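Local coordinates for alpha,alpha-trehalose-phosphate synthase (UDP-forming) (Burkholderia multivorans, PDB 5UOF), which belongs to glycosyltransferase family 20 and has the GT-B fold of two Rossmann-like domains facing each other, at residues A[41-46]-A[460-465]; A[124-129]-A[134-139]. All blocks are in the same frame, centred on the assembly; numbering follows the deposited sequence.

Contact 1: A[41-46]-A[460-465]. With EDO (1,2-ethanediol), chain Q.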
# COMPACT_ATOMS: atom_id res chain seq x y z
N GLN A 41 -1.90 33.06 21.53
CA GLN A 41 -2.27 34.16 22.42
C GLN A 41 -1.39 34.18 23.66
O GLN A 41 -0.94 35.25 24.10
CB GLN A 41 -3.74 34.05 22.83
CG GLN A 41 -4.74 34.38 21.75
CD GLN A 41 -6.16 34.00 22.16
OE1 GLN A 41 -7.14 34.39 21.51
NE2 GLN A 41 -6.28 33.24 23.24
N GLU A 42 -1.13 33.01 24.24
CA GLU A 42 -0.37 32.92 25.48
C GLU A 42 1.08 33.38 25.29
O GLU A 42 1.65 34.03 26.17
CB GLU A 42 -0.43 31.49 26.00
CG GLU A 42 0.44 31.17 27.18
CD GLU A 42 0.39 29.70 27.53
OE1 GLU A 42 -0.51 29.00 27.01
OE2 GLU A 42 1.23 29.23 28.33
N THR A 43 1.68 33.05 24.14
CA THR A 43 3.08 33.35 23.87
C THR A 43 3.30 34.63 23.07
O THR A 43 4.45 34.97 22.78
CB THR A 43 3.74 32.19 23.12
OG1 THR A 43 3.18 32.08 21.80
CG2 THR A 43 3.54 30.88 23.87
N GLY A 44 2.23 35.34 22.70
CA GLY A 44 2.39 36.51 21.85
C GLY A 44 3.07 36.15 20.53
O GLY A 44 4.00 36.83 20.08
N GLY A 45 2.61 35.07 19.92
CA GLY A 45 3.29 34.47 18.79
C GLY A 45 2.87 35.02 17.45
O GLY A 45 2.22 36.06 17.33
N VAL A 46 3.29 34.30 16.40
CA VAL A 46 3.07 34.68 15.01
C VAL A 46 2.50 33.47 14.28
O VAL A 46 2.99 32.35 14.45
CB VAL A 46 4.37 35.16 14.34
CG1 VAL A 46 4.11 35.65 12.92
CG2 VAL A 46 5.05 36.24 15.18
N ASP A 460 6.83 19.68 24.26
CA ASP A 460 7.99 19.00 23.70
C ASP A 460 8.91 19.98 22.98
O ASP A 460 10.13 19.82 23.03
CB ASP A 460 7.54 17.86 22.77
CG ASP A 460 6.99 16.66 23.55
OD1 ASP A 460 7.14 16.64 24.79
OD2 ASP A 460 6.41 15.75 22.92
N LEU A 461 8.35 20.99 22.31
CA LEU A 461 9.20 22.05 21.75
C LEU A 461 9.96 22.78 22.84
O LEU A 461 11.16 23.06 22.70
CB LEU A 461 8.35 23.04 20.95
CG LEU A 461 7.88 22.59 19.57
CD1 LEU A 461 6.90 23.60 19.02
CD2 LEU A 461 9.07 22.42 18.64
N ARG A 462 9.29 23.09 23.95
CA ARG A 462 9.98 23.75 25.04
C ARG A 462 11.06 22.86 25.64
O ARG A 462 12.09 23.37 26.09
CB ARG A 462 8.96 24.19 26.10
CG ARG A 462 8.09 25.32 25.62
CD ARG A 462 6.99 25.68 26.61
NE ARG A 462 6.25 26.85 26.15
CZ ARG A 462 5.00 27.14 26.50
NH1 ARG A 462 4.32 26.34 27.31
NH2 ARG A 462 4.42 28.24 26.02
N SER A 463 10.85 21.54 25.64
CA SER A 463 11.88 20.64 26.15
C SER A 463 13.12 20.66 25.27
O SER A 463 14.25 20.57 25.78
CB SER A 463 11.34 19.21 26.25
OG SER A 463 10.44 19.12 27.34
N VAL A 464 12.94 20.76 23.95
CA VAL A 464 14.09 20.92 23.06
C VAL A 464 14.90 22.15 23.46
O VAL A 464 16.13 22.10 23.61
CB VAL A 464 13.64 20.99 21.59
CG1 VAL A 464 14.84 21.27 20.68
CG2 VAL A 464 12.96 19.71 21.19
N ALA A 465 14.21 23.28 23.65
CA ALA A 465 14.90 24.52 24.02
C ALA A 465 15.64 24.37 25.34
O ALA A 465 16.78 24.82 25.48
CB ALA A 465 13.90 25.67 24.08
C1 EDO Q . 0.78 26.10 26.16
O1 EDO Q . 0.64 24.75 26.64
C2 EDO Q . -0.21 26.37 25.04
O2 EDO Q . -1.47 26.83 25.55
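Arg462 reaches from helix 450-472 to the C-terminal end of helix 32-43, where its tip meets Thr43 and Glu42. The two backbones stay far apart, with 11.9 Å between Thr43 CA and Arg462 CA. From CB the arginine runs out extended as far as NE. Arg462 CG packs on Leu135 of strand 135-139. At the tip, Arg462 NH2 stands 3.5 Å from Thr43 CG2, and this methyl sits at the guanidinium edge, in its plane. Arg462 NH2 is also 4.1 Å from Glu42 OE2, too long for a salt bridge. Arg462 NH1 is 3.7 Å from C1 of a 1,2-ethanediol. The diol O2 donates a 2.8 Å hydrogen bond to Glu42 OE1, and the diol also bonds to Asp455. The extended Glu42 chain carries its carboxylate out to the diol and the arginine tip, its plane turned 60° from the guanidinium. Thr43 OG1 is held by Ala39 O and Leu12 N. Gly44, with positive phi, is the first residue to leave helical geometry and forms a Schellman motif. Glu42 and Arg462 probably attract each other only weakly and at a distance. The contact proper is the methyl at the guanidinium edge; the diol is probably an additive of crystallisation.

Contact 2: A[124-129]-A[134-139]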
# COMPACT_ATOMS: atom_id res chain seq x y z
N LYS A 124 12.40 31.42 3.33
CA LYS A 124 13.17 32.66 3.34
C LYS A 124 12.32 33.84 3.78
O LYS A 124 12.83 34.75 4.45
CB LYS A 124 13.78 32.92 1.96
CG LYS A 124 14.82 34.04 2.01
CD LYS A 124 15.56 34.21 0.70
CE LYS A 124 16.61 35.30 0.83
NZ LYS A 124 17.52 35.01 1.97
N GLN A 125 11.03 33.85 3.43
CA GLN A 125 10.15 34.91 3.91
C GLN A 125 10.02 34.88 5.43
O GLN A 125 10.05 35.93 6.08
CB GLN A 125 8.77 34.80 3.25
CG GLN A 125 8.76 35.13 1.77
CD GLN A 125 9.07 36.59 1.50
OE1 GLN A 125 8.46 37.48 2.09
NE2 GLN A 125 10.04 36.84 0.63
N LEU A 126 9.88 33.69 6.01
CA LEU A 126 9.72 33.58 7.46
C LEU A 126 11.00 33.95 8.20
O LEU A 126 10.95 34.57 9.26
CB LEU A 126 9.28 32.16 7.84
CG LEU A 126 9.16 31.94 9.35
CD1 LEU A 126 8.08 32.85 9.92
CD2 LEU A 126 8.89 30.50 9.67
N ALA A 127 12.16 33.58 7.64
CA ALA A 127 13.41 33.62 8.40
C ALA A 127 13.71 35.01 8.93
O ALA A 127 14.20 35.17 10.05
CB ALA A 127 14.56 33.11 7.53
N ALA A 128 13.40 36.05 8.14
CA ALA A 128 13.69 37.41 8.55
C ALA A 128 12.85 37.84 9.75
O ALA A 128 13.22 38.79 10.44
CB ALA A 128 13.46 38.37 7.38
N LEU A 129 11.74 37.17 10.01
CA LEU A 129 10.86 37.53 11.12
C LEU A 129 11.21 36.81 12.42
O LEU A 129 10.61 37.11 13.45
CB LEU A 129 9.40 37.23 10.77
CG LEU A 129 8.88 37.72 9.43
CD1 LEU A 129 7.49 37.17 9.17
CD2 LEU A 129 8.87 39.24 9.40
N ASP A 134 12.50 31.75 19.23
CA ASP A 134 11.18 31.38 18.74
C ASP A 134 11.04 29.87 18.64
O ASP A 134 11.97 29.17 18.22
CB ASP A 134 10.92 32.01 17.37
CG ASP A 134 10.67 33.51 17.44
OD1 ASP A 134 10.37 34.03 18.54
OD2 ASP A 134 10.77 34.15 16.37
N LEU A 135 9.87 29.37 19.02
CA LEU A 135 9.50 27.98 18.79
C LEU A 135 8.65 27.90 17.52
O LEU A 135 7.61 28.57 17.43
CB LEU A 135 8.74 27.43 19.99
CG LEU A 135 9.40 27.67 21.35
CD1 LEU A 135 8.46 27.28 22.48
CD2 LEU A 135 10.71 26.92 21.46
N ILE A 136 9.08 27.09 16.55
CA ILE A 136 8.44 27.03 15.24
C ILE A 136 7.69 25.71 15.11
O ILE A 136 8.27 24.65 15.35
CB ILE A 136 9.47 27.19 14.11
CG1 ILE A 136 10.31 28.46 14.37
CG2 ILE A 136 8.78 27.28 12.76
CD1 ILE A 136 11.39 28.68 13.33
N TRP A 137 6.42 25.79 14.71
CA TRP A 137 5.54 24.62 14.59
C TRP A 137 4.94 24.59 13.18
O TRP A 137 4.06 25.40 12.87
CB TRP A 137 4.45 24.66 15.65
CG TRP A 137 3.67 23.37 15.77
CD1 TRP A 137 3.86 22.22 15.05
CD2 TRP A 137 2.59 23.12 16.67
NE1 TRP A 137 2.96 21.26 15.45
CE2 TRP A 137 2.17 21.79 16.45
CE3 TRP A 137 1.95 23.89 17.65
CZ2 TRP A 137 1.13 21.22 17.16
CZ3 TRP A 137 0.90 23.30 18.36
CH2 TRP A 137 0.51 21.99 18.11
N VAL A 138 5.41 23.65 12.35
CA VAL A 138 5.02 23.51 10.95
C VAL A 138 3.96 22.42 10.82
O VAL A 138 4.10 21.33 11.39
CB VAL A 138 6.24 23.18 10.07
CG1 VAL A 138 5.85 23.06 8.60
CG2 VAL A 138 7.34 24.23 10.28
N HIS A 139 2.92 22.68 10.02
CA HIS A 139 1.78 21.77 9.92
C HIS A 139 1.63 21.18 8.54
O HIS A 139 1.43 21.90 7.56
CB HIS A 139 0.50 22.48 10.34
CG HIS A 139 0.43 22.71 11.81
ND1 HIS A 139 -0.20 21.82 12.66
CD2 HIS A 139 1.01 23.65 12.59
CE1 HIS A 139 -0.04 22.24 13.90
NE2 HIS A 139 0.69 23.34 13.89
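Leu126 of helix 109-127 packs toward Ile136 of strand 135-139 in the N-terminal Rossmann-like half of this GT-B protein. A short turn joins the helix to the strand, which lies inside the sheet between strands 12-16 and 159-162. The helix thus rests on the strand that follows it.

The apolar contact is light. Leu126 CD2 and Ile136 CG2 are 4.5 Å apart, methyl to methyl. With chi1 at 177°, Leu126 holds CG opposite its backbone N, and CD2 leads from there toward the strand. Leu126 CA and Ile136 CA are 10.3 Å apart, so side chains fill the layer between helix and sheet. Neighbours complete that layer. Leu126 also touches Ile13 and Val15 of strand 12-16, and Phe146 of helix 146-152. Ile136 meets Ile159 and Leu150.

Among the backbone atoms, one bond lies within 124-129: Leu129 N donates to Leu126 O at 2.8 Å.

The polar part lies at the other end, where the turn enters the strand. Asp134 is buried, with CB directed toward 124-129. Its OD2 accepts from Arg131 N and forms a salt bridge with Arg11. The same Arg11 NH2 also bonds to Leu129 O. One guanidinium nitrogen therefore ties the residues that follow the helix to the start of the strand, and the buried carboxylate is probably stabilised in its charged form. Between these two acceptors, Leu129 O and Asp134 OD2, the distance is 4.2 Å.

Contacts 1 and 2 have centres 12 Å apart. Both segments of contact 2 fall within the sequence span that contact 1 brings together. Contact 2 is buried and local, joining a helix to the next strand. Contact 1 is partly buried and brings the C-terminal helix 450-472 back to helix 32-43, near the start of the chain. They meet where that C-terminal helix lies on strand 135-139: Leu461 CD1 is 4.3 Å from Trp137 CB. Contact 2 combines light aliphatic packing with a buried Asp134 whose salt bridge goes to Arg11, outside both segments, whereas contact 1 relies on a methyl group and loosely paired charges.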